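Local coordinates for protein cysteine protease (PDB 3OIS) that probably acts as a papain-family cysteine peptidase that cleaves peptide bonds, and binds the nucleotide UDP, at residues A[68-73]-A[252-257]; A[85-90]-A[100-105]; A[187-192]-A[275-280]; A[210-215]-A[230-235]. All coordinates share one frame; numbering follows the deposited sequence.

Interaction 1 (A[68-73]-A[252-257])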
loop_
_atom_site.group_PDB
_atom_site.type_symbol
_atom_site.label_atom_id
_atom_site.label_comp_id
_atom_site.label_asym_id
_atom_site.label_seq_id
_atom_site.Cartn_x
_atom_site.Cartn_y
_atom_site.Cartn_z
ATOM N N GLN A 68 -9.685 7.419 8.989
ATOM C CA GLN A 68 -8.409 7.414 9.683
ATOM C C GLN A 68 -7.534 6.289 9.127
ATOM O O GLN A 68 -8.028 5.354 8.459
ATOM C CB GLN A 68 -8.555 7.226 11.185
ATOM C CG GLN A 68 -9.184 5.973 11.620
ATOM C CD GLN A 68 -9.629 6.046 13.108
ATOM O OE1 GLN A 68 -8.795 6.062 14.036
ATOM N NE2 GLN A 68 -10.960 6.079 13.320
ATOM N N VAL A 69 -6.259 6.395 9.449
ATOM C CA VAL A 69 -5.331 5.287 9.098
ATOM C C VAL A 69 -5.782 3.965 9.688
ATOM O O VAL A 69 -6.444 3.922 10.764
ATOM C CB VAL A 69 -3.858 5.596 9.466
ATOM C CG1 VAL A 69 -3.315 6.812 8.718
ATOM C CG2 VAL A 69 -3.743 5.733 10.992
ATOM N N TYR A 70 -5.413 2.894 9.003
ATOM C CA TYR A 70 -5.554 1.584 9.628
ATOM C C TYR A 70 -4.315 1.196 10.368
ATOM O O TYR A 70 -3.316 1.880 10.292
ATOM C CB TYR A 70 -5.746 0.493 8.539
ATOM C CG TYR A 70 -6.615 0.836 7.306
ATOM C CD1 TYR A 70 -7.912 1.428 7.435
ATOM C CD2 TYR A 70 -6.111 0.673 6.017
ATOM C CE1 TYR A 70 -8.690 1.697 6.344
ATOM C CE2 TYR A 70 -6.897 0.976 4.887
ATOM C CZ TYR A 70 -8.201 1.470 5.051
ATOM O OH TYR A 70 -9.003 1.765 3.955
ATOM N N ASP A 71 -4.389 0.059 11.078
ATOM C CA ASP A 71 -3.188 -0.441 11.727
ATOM C C ASP A 71 -3.022 -1.883 11.251
ATOM O O ASP A 71 -3.842 -2.759 11.614
ATOM C CB ASP A 71 -3.348 -0.396 13.253
ATOM C CG ASP A 71 -2.092 -0.771 13.992
ATOM O OD1 ASP A 71 -1.145 -1.372 13.405
ATOM O OD2 ASP A 71 -2.033 -0.498 15.242
ATOM N N GLN A 72 -1.988 -2.175 10.434
ATOM C CA GLN A 72 -1.893 -3.548 9.925
ATOM C C GLN A 72 -1.380 -4.505 10.953
ATOM O O GLN A 72 -1.451 -5.704 10.750
ATOM C CB GLN A 72 -0.972 -3.560 8.722
ATOM C CG GLN A 72 0.493 -3.369 9.064
ATOM C CD GLN A 72 1.309 -3.481 7.774
ATOM O OE1 GLN A 72 1.969 -4.550 7.459
ATOM N NE2 GLN A 72 1.378 -2.405 7.076
ATOM N N GLY A 73 -0.907 -3.985 12.094
ATOM C CA GLY A 73 -0.354 -4.857 13.155
ATOM C C GLY A 73 0.799 -5.760 12.701
ATOM O O GLY A 73 1.737 -5.317 11.974
ATOM N N ARG A 252 3.283 13.348 0.789
ATOM C CA ARG A 252 2.568 12.926 2.016
ATOM C C ARG A 252 2.119 11.487 1.847
ATOM O O ARG A 252 1.489 11.124 0.835
ATOM C CB ARG A 252 1.300 13.787 2.145
ATOM C CG ARG A 252 0.529 13.596 3.455
ATOM C CD ARG A 252 1.404 14.119 4.547
ATOM N NE ARG A 252 0.586 14.260 5.769
ATOM C CZ ARG A 252 1.077 14.640 6.959
ATOM N NH1 ARG A 252 2.413 14.779 7.158
ATOM N NH2 ARG A 252 0.224 14.853 7.997
ATOM N N ILE A 253 2.481 10.658 2.828
ATOM C CA ILE A 253 2.133 9.215 2.761
ATOM C C ILE A 253 1.219 8.807 3.925
ATOM O O ILE A 253 1.446 9.176 5.055
ATOM C CB ILE A 253 3.413 8.334 2.581
ATOM C CG1 ILE A 253 4.349 8.538 3.693
ATOM C CG2 ILE A 253 4.179 8.665 1.239
ATOM C CD1 ILE A 253 5.431 7.425 3.698
ATOM N N ARG A 254 0.181 8.032 3.610
ATOM C CA ARG A 254 -0.700 7.365 4.588
ATOM C C ARG A 254 -0.045 6.093 4.950
ATOM O O ARG A 254 0.117 5.195 4.123
ATOM C CB ARG A 254 -2.003 7.116 3.853
ATOM C CG ARG A 254 -3.076 6.433 4.736
ATOM C CD ARG A 254 -4.314 6.070 3.879
ATOM N NE ARG A 254 -5.119 5.111 4.568
ATOM C CZ ARG A 254 -6.064 5.381 5.508
ATOM N NH1 ARG A 254 -6.352 6.657 5.853
ATOM N NH2 ARG A 254 -6.734 4.392 6.100
ATOM N N ASN A 255 0.391 5.987 6.212
ATOM C CA ASN A 255 1.012 4.703 6.668
ATOM C C ASN A 255 -0.116 3.803 7.261
ATOM O O ASN A 255 -1.298 4.252 7.305
ATOM C CB ASN A 255 2.131 4.957 7.630
ATOM C CG ASN A 255 3.197 3.846 7.610
ATOM O OD1 ASN A 255 2.957 2.760 7.093
ATOM N ND2 ASN A 255 4.374 4.140 8.146
ATOM N N SER A 256 0.193 2.567 7.644
ATOM C CA SER A 256 -0.763 1.586 8.134
ATOM C C SER A 256 -0.250 1.056 9.469
ATOM O O SER A 256 -0.354 -0.132 9.750
ATOM C CB SER A 256 -0.917 0.462 7.080
ATOM O OG SER A 256 0.403 0.027 6.669
ATOM N N TRP A 257 0.278 1.949 10.293
ATOM C CA TRP A 257 0.862 1.566 11.619
ATOM C C TRP A 257 0.062 2.252 12.724
ATOM O O TRP A 257 0.561 2.403 13.870
ATOM C CB TRP A 257 2.349 1.958 11.727
ATOM C CG TRP A 257 3.216 1.158 10.749
ATOM C CD1 TRP A 257 2.864 -0.005 10.051
ATOM C CD2 TRP A 257 4.508 1.554 10.246
ATOM N NE1 TRP A 257 3.934 -0.389 9.205
ATOM C CE2 TRP A 257 4.925 0.567 9.314
ATOM C CE3 TRP A 257 5.379 2.619 10.543
ATOM C CZ2 TRP A 257 6.177 0.649 8.669
ATOM C CZ3 TRP A 257 6.614 2.689 9.921
ATOM C CH2 TRP A 257 6.986 1.737 8.949
HETATM O O HOH W 1 -3.737 3.027 6.875
#

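Interaction 2 (A[85-90]-A[100-105])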
loop_
_atom_site.group_PDB
_atom_site.type_symbol
_atom_site.label_atom_id
_atom_site.label_comp_id
_atom_site.label_asym_id
_atom_site.label_seq_id
_atom_site.Cartn_x
_atom_site.Cartn_y
_atom_site.Cartn_z
ATOM N N ALA A 85 -7.099 1.178 1.152
ATOM C CA ALA A 85 -7.291 2.646 1.238
ATOM C C ALA A 85 -7.537 3.259 -0.160
ATOM O O ALA A 85 -8.356 4.197 -0.322
ATOM C CB ALA A 85 -6.096 3.340 2.016
ATOM N N ALA A 86 -6.823 2.811 -1.211
ATOM C CA ALA A 86 -7.063 3.325 -2.548
ATOM C C ALA A 86 -8.523 3.065 -2.915
ATOM O O ALA A 86 -9.160 3.973 -3.490
ATOM C CB ALA A 86 -6.109 2.626 -3.563
ATOM N N ILE A 87 -9.037 1.843 -2.620
ATOM C CA ILE A 87 -10.452 1.445 -2.877
ATOM C C ILE A 87 -11.398 2.333 -2.049
ATOM O O ILE A 87 -12.369 2.848 -2.605
ATOM C CB ILE A 87 -10.717 0.009 -2.485
ATOM C CG1 ILE A 87 -10.042 -0.901 -3.507
ATOM C CG2 ILE A 87 -12.235 -0.266 -2.557
ATOM C CD1 ILE A 87 -10.668 -0.836 -4.954
ATOM N N GLN A 88 -11.099 2.537 -0.761
ATOM C CA GLN A 88 -11.965 3.350 0.106
ATOM C C GLN A 88 -11.990 4.774 -0.377
ATOM O O GLN A 88 -13.101 5.363 -0.442
ATOM C CB GLN A 88 -11.529 3.257 1.569
ATOM C CG GLN A 88 -12.517 3.913 2.486
ATOM C CD GLN A 88 -12.360 3.471 3.915
ATOM O OE1 GLN A 88 -11.590 2.535 4.232
ATOM N NE2 GLN A 88 -13.062 4.194 4.838
ATOM N N PHE A 89 -10.828 5.300 -0.781
ATOM C CA PHE A 89 -10.735 6.639 -1.275
ATOM C C PHE A 89 -11.546 6.810 -2.545
ATOM O O PHE A 89 -12.240 7.852 -2.708
ATOM C CB PHE A 89 -9.263 6.967 -1.584
ATOM C CG PHE A 89 -9.018 8.376 -2.074
ATOM C CD1 PHE A 89 -8.491 9.364 -1.206
ATOM C CD2 PHE A 89 -9.350 8.743 -3.381
ATOM C CE1 PHE A 89 -8.244 10.700 -1.691
ATOM C CE2 PHE A 89 -9.092 10.061 -3.857
ATOM C CZ PHE A 89 -8.543 11.032 -3.001
ATOM N N GLU A 90 -11.395 5.864 -3.495
ATOM C CA GLU A 90 -12.078 5.980 -4.794
ATOM C C GLU A 90 -13.591 5.942 -4.617
ATOM O O GLU A 90 -14.317 6.620 -5.382
ATOM C CB GLU A 90 -11.625 4.925 -5.851
ATOM C CG GLU A 90 -10.212 5.075 -6.398
ATOM C CD GLU A 90 -9.967 6.321 -7.238
ATOM O OE1 GLU A 90 -10.482 6.436 -8.379
ATOM O OE2 GLU A 90 -9.215 7.157 -6.757
ATOM N N PHE A 100 -17.364 1.816 3.599
ATOM C CA PHE A 100 -16.883 0.744 4.478
ATOM C C PHE A 100 -15.380 0.632 4.319
ATOM O O PHE A 100 -14.860 1.053 3.297
ATOM C CB PHE A 100 -17.566 -0.627 4.177
ATOM C CG PHE A 100 -17.412 -1.074 2.736
ATOM C CD1 PHE A 100 -18.388 -0.806 1.817
ATOM C CD2 PHE A 100 -16.250 -1.720 2.298
ATOM C CE1 PHE A 100 -18.251 -1.194 0.468
ATOM C CE2 PHE A 100 -16.099 -2.121 0.941
ATOM C CZ PHE A 100 -17.093 -1.836 0.024
ATOM N N ILE A 101 -14.705 0.067 5.319
ATOM C CA ILE A 101 -13.282 -0.282 5.171
ATOM C C ILE A 101 -13.277 -1.608 4.368
ATOM O O ILE A 101 -13.954 -2.546 4.758
ATOM C CB ILE A 101 -12.636 -0.510 6.524
ATOM C CG1 ILE A 101 -12.497 0.842 7.280
ATOM C CG2 ILE A 101 -11.193 -1.018 6.338
ATOM C CD1 ILE A 101 -12.072 0.665 8.792
ATOM N N PRO A 102 -12.559 -1.643 3.228
ATOM C CA PRO A 102 -12.464 -2.917 2.478
ATOM C C PRO A 102 -11.702 -3.975 3.288
ATOM O O PRO A 102 -10.775 -3.627 4.062
ATOM C CB PRO A 102 -11.664 -2.549 1.214
ATOM C CG PRO A 102 -11.861 -1.058 1.067
ATOM C CD PRO A 102 -11.951 -0.522 2.464
ATOM N N SER A 103 -12.132 -5.232 3.177
ATOM C CA SER A 103 -11.438 -6.357 3.864
ATOM C C SER A 103 -9.973 -6.579 3.454
ATOM O O SER A 103 -9.694 -7.160 2.398
ATOM C CB SER A 103 -12.190 -7.683 3.672
ATOM O OG SER A 103 -11.446 -8.664 4.353
ATOM N N ARG A 104 -9.063 -6.169 4.330
ATOM C CA ARG A 104 -7.606 -6.281 4.066
ATOM C C ARG A 104 -7.175 -7.728 4.044
ATOM O O ARG A 104 -6.351 -8.111 3.200
ATOM C CB ARG A 104 -6.854 -5.517 5.137
ATOM C CG ARG A 104 -7.002 -3.947 4.882
ATOM C CD ARG A 104 -6.534 -3.173 6.134
ATOM N NE ARG A 104 -7.365 -3.380 7.333
ATOM C CZ ARG A 104 -6.981 -3.254 8.612
ATOM N NH1 ARG A 104 -5.720 -2.966 8.952
ATOM N NH2 ARG A 104 -7.929 -3.480 9.592
ATOM N N LEU A 105 -7.761 -8.561 4.915
ATOM C CA LEU A 105 -7.331 -9.978 4.901
ATOM C C LEU A 105 -7.887 -10.689 3.675
ATOM O O LEU A 105 -7.258 -11.582 3.188
ATOM C CB LEU A 105 -7.833 -10.743 6.122
ATOM C CG LEU A 105 -7.103 -10.394 7.421
ATOM C CD1 LEU A 105 -7.583 -11.392 8.501
ATOM C CD2 LEU A 105 -5.563 -10.533 7.236
#

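Interaction 3 (A[187-192]-A[275-280])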
loop_
_atom_site.group_PDB
_atom_site.type_symbol
_atom_site.label_atom_id
_atom_site.label_comp_id
_atom_site.label_asym_id
_atom_site.label_seq_id
_atom_site.Cartn_x
_atom_site.Cartn_y
_atom_site.Cartn_z
ATOM N N VAL A 187 2.445 4.427 -12.835
ATOM C CA VAL A 187 2.953 5.800 -12.920
ATOM C C VAL A 187 4.435 5.794 -13.001
ATOM O O VAL A 187 5.112 5.058 -12.269
ATOM C CB VAL A 187 2.562 6.723 -11.725
ATOM C CG1 VAL A 187 2.914 8.173 -12.089
ATOM C CG2 VAL A 187 1.061 6.690 -11.368
ATOM N N ALA A 188 4.962 6.596 -13.939
ATOM C CA ALA A 188 6.386 6.714 -14.135
ATOM C C ALA A 188 7.017 7.273 -12.917
ATOM O O ALA A 188 6.467 8.157 -12.225
ATOM C CB ALA A 188 6.689 7.633 -15.318
ATOM N N GLN A 189 8.185 6.756 -12.602
ATOM C CA GLN A 189 8.851 7.267 -11.404
ATOM C C GLN A 189 9.587 8.555 -11.774
ATOM O O GLN A 189 10.845 8.611 -11.965
ATOM C CB GLN A 189 9.792 6.186 -10.846
ATOM C CG GLN A 189 10.578 6.649 -9.684
ATOM C CD GLN A 189 11.302 5.485 -9.016
ATOM O OE1 GLN A 189 11.561 4.456 -9.660
ATOM N NE2 GLN A 189 11.566 5.609 -7.732
ATOM N N ASP A 190 8.809 9.623 -11.800
ATOM C CA ASP A 190 9.251 10.901 -12.313
ATOM C C ASP A 190 8.440 11.812 -11.446
ATOM O O ASP A 190 7.250 11.644 -11.406
ATOM C CB ASP A 190 8.845 10.998 -13.814
ATOM C CG ASP A 190 9.016 12.366 -14.370
ATOM O OD1 ASP A 190 8.473 13.299 -13.837
ATOM O OD2 ASP A 190 9.701 12.567 -15.395
ATOM N N ILE A 191 9.076 12.783 -10.786
ATOM C CA ILE A 191 8.364 13.611 -9.773
ATOM C C ILE A 191 7.149 14.333 -10.399
ATOM O O ILE A 191 6.065 14.402 -9.805
ATOM C CB ILE A 191 9.321 14.568 -9.081
ATOM C CG1 ILE A 191 10.153 13.799 -8.078
ATOM C CG2 ILE A 191 8.604 15.675 -8.326
ATOM C CD1 ILE A 191 11.424 14.577 -7.787
ATOM N N ASP A 192 7.304 14.815 -11.626
ATOM C CA ASP A 192 6.192 15.569 -12.229
ATOM C C ASP A 192 5.016 14.650 -12.587
ATOM O O ASP A 192 3.843 15.066 -12.607
ATOM C CB ASP A 192 6.713 16.271 -13.495
ATOM C CG ASP A 192 7.596 17.470 -13.193
ATOM O OD1 ASP A 192 7.682 17.996 -12.051
ATOM O OD2 ASP A 192 8.155 17.947 -14.187
ATOM N N SER A 275 11.881 9.516 -5.735
ATOM C CA SER A 275 12.314 9.517 -7.124
ATOM C C SER A 275 13.547 8.655 -7.353
ATOM O O SER A 275 13.918 8.495 -8.484
ATOM C CB SER A 275 12.570 10.986 -7.557
ATOM O OG SER A 275 13.725 11.490 -6.921
ATOM N N ASN A 276 14.129 8.105 -6.277
ATOM C CA ASN A 276 15.284 7.213 -6.376
ATOM C C ASN A 276 14.870 5.767 -6.738
ATOM O O ASN A 276 14.154 5.116 -5.983
ATOM C CB ASN A 276 16.127 7.294 -5.096
ATOM C CG ASN A 276 17.480 6.585 -5.231
ATOM O OD1 ASN A 276 17.618 5.684 -6.021
ATOM N ND2 ASN A 276 18.499 7.048 -4.485
ATOM N N THR A 277 15.292 5.285 -7.924
ATOM C CA THR A 277 14.934 3.946 -8.371
ATOM C C THR A 277 15.481 2.854 -7.469
ATOM O O THR A 277 14.935 1.727 -7.518
ATOM C CB THR A 277 15.413 3.676 -9.814
ATOM O OG1 THR A 277 16.830 3.891 -9.864
ATOM C CG2 THR A 277 14.664 4.557 -10.733
ATOM N N GLN A 278 16.470 3.173 -6.611
ATOM C CA GLN A 278 17.054 2.264 -5.643
ATOM C C GLN A 278 16.345 2.291 -4.273
ATOM O O GLN A 278 16.696 1.590 -3.340
ATOM C CB GLN A 278 18.539 2.610 -5.500
ATOM C CG GLN A 278 19.461 1.424 -5.754
ATOM C CD GLN A 278 20.904 1.753 -5.440
ATOM O OE1 GLN A 278 21.347 2.897 -5.581
ATOM N NE2 GLN A 278 21.617 0.782 -4.973
ATOM N N LEU A 279 15.328 3.146 -4.166
ATOM C CA LEU A 279 14.619 3.340 -2.895
ATOM C C LEU A 279 13.125 3.110 -3.005
ATOM O O LEU A 279 12.512 2.693 -2.027
ATOM C CB LEU A 279 14.800 4.776 -2.328
ATOM C CG LEU A 279 16.204 5.056 -1.801
ATOM C CD1 LEU A 279 16.341 6.545 -1.419
ATOM C CD2 LEU A 279 16.507 4.240 -0.593
ATOM N N ALA A 280 12.531 3.421 -4.155
ATOM C CA ALA A 280 11.064 3.245 -4.274
ATOM C C ALA A 280 10.767 2.655 -5.627
ATOM O O ALA A 280 11.572 2.825 -6.547
ATOM C CB ALA A 280 10.369 4.612 -4.043
HETATM O O HOH W 2 12.562 1.892 -9.141
#

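Interaction 4 (A[210-215]-A[230-235])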
loop_
_atom_site.group_PDB
_atom_site.type_symbol
_atom_site.label_atom_id
_atom_site.label_comp_id
_atom_site.label_asym_id
_atom_site.label_seq_id
_atom_site.Cartn_x
_atom_site.Cartn_y
_atom_site.Cartn_z
ATOM N N VAL A 210 12.744 0.339 3.425
ATOM C CA VAL A 210 12.736 0.994 4.758
ATOM C C VAL A 210 14.067 0.804 5.459
ATOM O O VAL A 210 14.590 -0.327 5.447
ATOM C CB VAL A 210 11.605 0.423 5.646
ATOM C CG1 VAL A 210 11.717 0.946 7.105
ATOM C CG2 VAL A 210 10.293 0.704 5.012
ATOM N N TYR A 211 14.670 1.895 6.015
ATOM C CA TYR A 211 16.009 1.803 6.647
ATOM C C TYR A 211 15.889 2.144 8.137
ATOM O O TYR A 211 14.899 2.805 8.569
ATOM C CB TYR A 211 16.968 2.800 5.971
ATOM C CG TYR A 211 17.388 2.299 4.616
ATOM C CD1 TYR A 211 18.648 1.661 4.468
ATOM C CD2 TYR A 211 16.543 2.369 3.524
ATOM C CE1 TYR A 211 19.047 1.212 3.250
ATOM C CE2 TYR A 211 16.946 1.897 2.298
ATOM C CZ TYR A 211 18.205 1.327 2.173
ATOM O OH TYR A 211 18.604 0.789 0.972
ATOM N N ASN A 212 16.902 1.704 8.907
ATOM C CA ASN A 212 16.856 1.924 10.368
ATOM C C ASN A 212 16.916 3.451 10.698
ATOM O O ASN A 212 16.587 3.859 11.821
ATOM C CB ASN A 212 18.044 1.234 11.027
ATOM C CG ASN A 212 19.340 1.959 10.740
ATOM O OD1 ASN A 212 19.641 2.292 9.601
ATOM N ND2 ASN A 212 20.093 2.294 11.796
ATOM N N SER A 213 17.297 4.283 9.735
ATOM C CA SER A 213 17.352 5.747 10.037
ATOM C C SER A 213 15.941 6.341 10.243
ATOM O O SER A 213 15.760 7.463 10.818
ATOM C CB SER A 213 18.075 6.475 8.946
ATOM O OG SER A 213 17.698 6.102 7.634
ATOM N N TRP A 214 14.925 5.647 9.719
ATOM C CA TRP A 214 13.516 6.045 10.008
ATOM C C TRP A 214 12.910 5.193 11.171
ATOM O O TRP A 214 12.345 5.744 12.131
ATOM C CB TRP A 214 12.680 5.888 8.701
ATOM C CG TRP A 214 11.238 6.309 8.846
ATOM C CD1 TRP A 214 10.739 7.346 9.641
ATOM C CD2 TRP A 214 10.125 5.686 8.233
ATOM N NE1 TRP A 214 9.355 7.414 9.494
ATOM C CE2 TRP A 214 8.952 6.420 8.611
ATOM C CE3 TRP A 214 9.981 4.621 7.313
ATOM C CZ2 TRP A 214 7.670 6.053 8.155
ATOM C CZ3 TRP A 214 8.777 4.305 6.841
ATOM C CH2 TRP A 214 7.586 4.975 7.261
ATOM N N VAL A 215 13.058 3.847 11.115
ATOM C CA VAL A 215 12.315 2.982 12.002
ATOM C C VAL A 215 13.085 2.509 13.194
ATOM O O VAL A 215 12.522 1.836 14.037
ATOM C CB VAL A 215 11.746 1.698 11.275
ATOM C CG1 VAL A 215 10.793 2.100 10.177
ATOM C CG2 VAL A 215 12.864 0.837 10.680
ATOM N N ASN A 230 25.534 4.210 5.473
ATOM C CA ASN A 230 25.742 3.788 6.839
ATOM C C ASN A 230 24.509 3.181 7.515
ATOM O O ASN A 230 24.619 2.691 8.628
ATOM C CB ASN A 230 26.257 4.953 7.718
ATOM C CG ASN A 230 27.489 5.574 7.110
ATOM O OD1 ASN A 230 28.472 4.862 6.860
ATOM N ND2 ASN A 230 27.376 6.831 6.680
ATOM N N ASP A 231 23.348 3.327 6.879
ATOM C CA ASP A 231 22.117 2.858 7.475
ATOM C C ASP A 231 21.977 1.378 7.198
ATOM O O ASP A 231 22.795 0.785 6.447
ATOM C CB ASP A 231 20.920 3.580 6.843
ATOM C CG ASP A 231 20.807 5.041 7.254
ATOM O OD1 ASP A 231 21.429 5.400 8.282
ATOM O OD2 ASP A 231 20.041 5.747 6.549
ATOM N N THR A 232 20.990 0.740 7.781
ATOM C CA THR A 232 20.679 -0.681 7.432
ATOM C C THR A 232 19.277 -0.868 6.813
ATOM O O THR A 232 18.265 -0.321 7.276
ATOM C CB THR A 232 20.905 -1.619 8.655
ATOM O OG1 THR A 232 20.244 -2.907 8.502
ATOM C CG2 THR A 232 20.428 -0.956 9.881
ATOM N N LEU A 233 19.204 -1.660 5.756
ATOM C CA LEU A 233 17.910 -2.045 5.181
ATOM C C LEU A 233 17.162 -2.927 6.142
ATOM O O LEU A 233 17.693 -3.993 6.599
ATOM C CB LEU A 233 18.167 -2.761 3.822
ATOM C CG LEU A 233 16.867 -3.286 3.103
ATOM C CD1 LEU A 233 16.023 -2.125 2.668
ATOM C CD2 LEU A 233 17.319 -4.031 1.793
ATOM N N GLU A 234 15.946 -2.528 6.493
ATOM C CA GLU A 234 15.045 -3.317 7.379
ATOM C C GLU A 234 13.917 -4.081 6.684
ATOM O O GLU A 234 13.378 -5.095 7.216
ATOM C CB GLU A 234 14.395 -2.416 8.435
ATOM C CG GLU A 234 15.461 -1.653 9.305
ATOM C CD GLU A 234 16.361 -2.613 10.105
ATOM O OE1 GLU A 234 15.871 -3.637 10.639
ATOM O OE2 GLU A 234 17.558 -2.385 10.180
ATOM N N GLY A 235 13.482 -3.599 5.532
ATOM C CA GLY A 235 12.368 -4.344 4.889
ATOM C C GLY A 235 11.770 -3.516 3.750
ATOM O O GLY A 235 12.265 -2.453 3.484
HETATM O O HOH W 3 22.630 4.235 10.508
#

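Interaction 1 (A[68-73]-A[252-257])
Arg254, at the end of strand 250-254, carries its guanidinium to loop 68-73 and meets Gln68, Val69 and Tyr70 in turn. With CG anti to the backbone N (chi1 -179°), the extended chain passes Val69 and sets NH2 over the Tyr70 ring. NH2 lies above the ring centre, and CZ of Arg254 is 4.5 Å from the Tyr70 ring centroid, a cation-pi contact. Because guanidinium and ring planes are 77° apart, a nitrogen points into the pi face instead of the group lying flat on it. NH2 of Arg254 also donates to Gln68 O (2.9 Å), reaching it from above the carbonyl plane, while NH1 bonds to Phe67 O and Tyr266 OH. Both terminal nitrogens of this buried cation thus have acceptors.

Ser256 joins the loop through its backbone. Gln72 N donates to Ser256 O over 2.7 Å in an almost straight bond. Two CA-H...O contacts flank it: Asp71 CA to Ser256 O at 3.5 Å, and Ser256 CA to Tyr70 O at 3.4 Å. A water accepts from Tyr70 N and donates to Asn255 O, bridging the backbones. With chi1 72° the extended Gln72 side chain runs beside Ser256, its CG 3.4 Å from Ser256 O.

Asn255, Ser256 and Trp257 form the Asn-Ser-Trp motif of papain-like enzymes. Trp257 stacks on His237 of strand 233-245, and Gln72 touches both His237 and Cys78, so the loop lies between the start of helix 78-93 and strand 233-245, the place of the active-site cleft in papain-like enzymes.

Interaction 2 (A[85-90]-A[100-105])
The long central helix of the papain fold, 78-93, meets the loop leading into helix 104-114 where Ile87 and Gln88 face Phe100, Ile101 and Pro102. Gln88 does most of the work. A chi1 of -172° swings CG away from the backbone N, and the straight chain beyond it carries the amide across the loop. OE1 of Gln88 comes within 3.4 Å of Ile101 CA and 3.5 Å of Pro102 CD, and CD of Gln88 stands 3.5 Å from Phe100 O. These are van der Waals contacts; the amide's polar ends are satisfied by other residues, OE1 by the hydroxyl of Tyr70 and NE2 by Glu99 OE2. Gripped at both ends, the amide has its rotation fixed and presents OE1 to the loop.

Ile87, one residue earlier on the helix, meets Pro102 CG through its CG2 at 3.7 Å, the two side chains crossing at a slant. Pro102 therefore touches both residues, its CG on Ile87 and its CD on Gln88.

Past Pro102 the chain turns into helix 104-114, with Ser103 as N-cap: its OG bonds Phe106 N and also Trp144 O. Beyond the loop, Pro102 and Arg104 pack on Ala84 of helix 78-93, while Ala86 and Ile87 of the helix also pack on Ile286 of strand 280-287.

Interaction 3 (A[187-192]-A[275-280])
Hydrogen bonding between Gln189 and the carbonyls of segment 275-280 dominates this surface contact. The Gln189 side chain is stretched from CA outward (chi1 176°, chi2 170°), which carries its amide in among the carbonyls of segment 275-280. NE2 of Gln189 donates to Ala280 O (3.0 Å, 141°), reaching it from well above the carbonyl plane, and makes a weak bond to Asn276 O at 3.2 Å. It also bonds to Ile274 O, so three carbonyl oxygens, those of Ile274, Asn276 and Ala280, lie round NE2. At the other end of the amide, a water lies 2.8 Å from OE1 of Gln189 and 2.9 Å from Thr277 O.

Van der Waals contact is slighter. The methyl CG2 of Thr277 touches the amide oxygen OE1 of Gln189 at 3.3 Å, and the one aliphatic pair is CG1 of Ile191 on Ser275 CB at 3.7 Å.

Local turns shape both partners. Asn276 OD1 accepts from Gln278 N (2.8 Å), an Asx turn, and Asn276 O receives both Leu279 N and Ala280 N, which curls the loop. Gln189 is the centre of an inverse gamma turn, and Asp190 is the N-cap of the helix that follows, its OD1 accepting a weak bond from Asp192 N.

The contact thus ties the entrance of helix 191-199 to the connection between helix 271-274 and strand 280-287; Ala280 packs onward against Phe206 and Phe208 of strand 204-211.

Interaction 4 (A[210-215]-A[230-235])
Backbone hydrogen bonds pair Val210 with Glu234 and Gly235. Val210 N donates to Gly235 O at 2.8 Å, and Val210 O accepts from Glu234 N, also at 2.8 Å, with a long, weak second bond from Gly235 N. Two residues on, Asn212 N gives a bond to Thr232 O (2.9 Å).

Two residues, Glu234 and Gly235, therefore face the single Val210, which is a classic beta bulge at the point where antiparallel strands 204-211 and 233-245 part. The register shifts by one before Tyr211 pairs with Leu233, and Gly235 adopts a fully stretched backbone, at angles that suit glycine. Just after the bulge the first strand ends and helix 212-215 begins, with Tyr211 at its N-cap position.

Side-chain hydrogen bonds hold the helix start to the loop that leads into strand 233-245. Asn212 has chi1 72°, which turns its amide toward segment 230-235; OD1 of Asn212 accepts from Thr232 N at 2.7 Å in a nearly straight bond (170°), though from above the amide plane. Ser213 OG donates to Asp231 OD2 at 2.6 Å, well above the carboxylate plane, and Thr228 N shares that oxygen. Asp231 OD1 accepts a hydrogen bond from a water that also donates to Asn230 O.

Carbon contacts complete the junction. Leu233 CA sits over the Tyr211 ring, 4.2 Å from its centroid, a CH-pi contact, and Val215 CG2 brushes Glu234 CG at 3.9 Å.

Interactions 1 and 2 are buried; interactions 3 and 4 lie at the surface. Interaction 1 packs on helix 78-93, which supplies one segment of interaction 2, and the two touch directly: besides the Tyr70–Gln88 bond, Asp71 O is weakly bonded to Arg104 NH1. Interaction 2 is nested within the loop that interaction 1 closes. Interaction 4 reaches interaction 1 through Trp214, packed on Asn255 and Trp257, and through the neighbouring strands 233-245 and 250-254. Leu279 on Tyr211 joins interactions 3 and 4. Chemistry follows place: a buried cation-pi pair in 1, van der Waals packing in 2, a glutamine among loop carbonyls in 3, and a strand-end bulge with side-chain hydrogen bonds in 4.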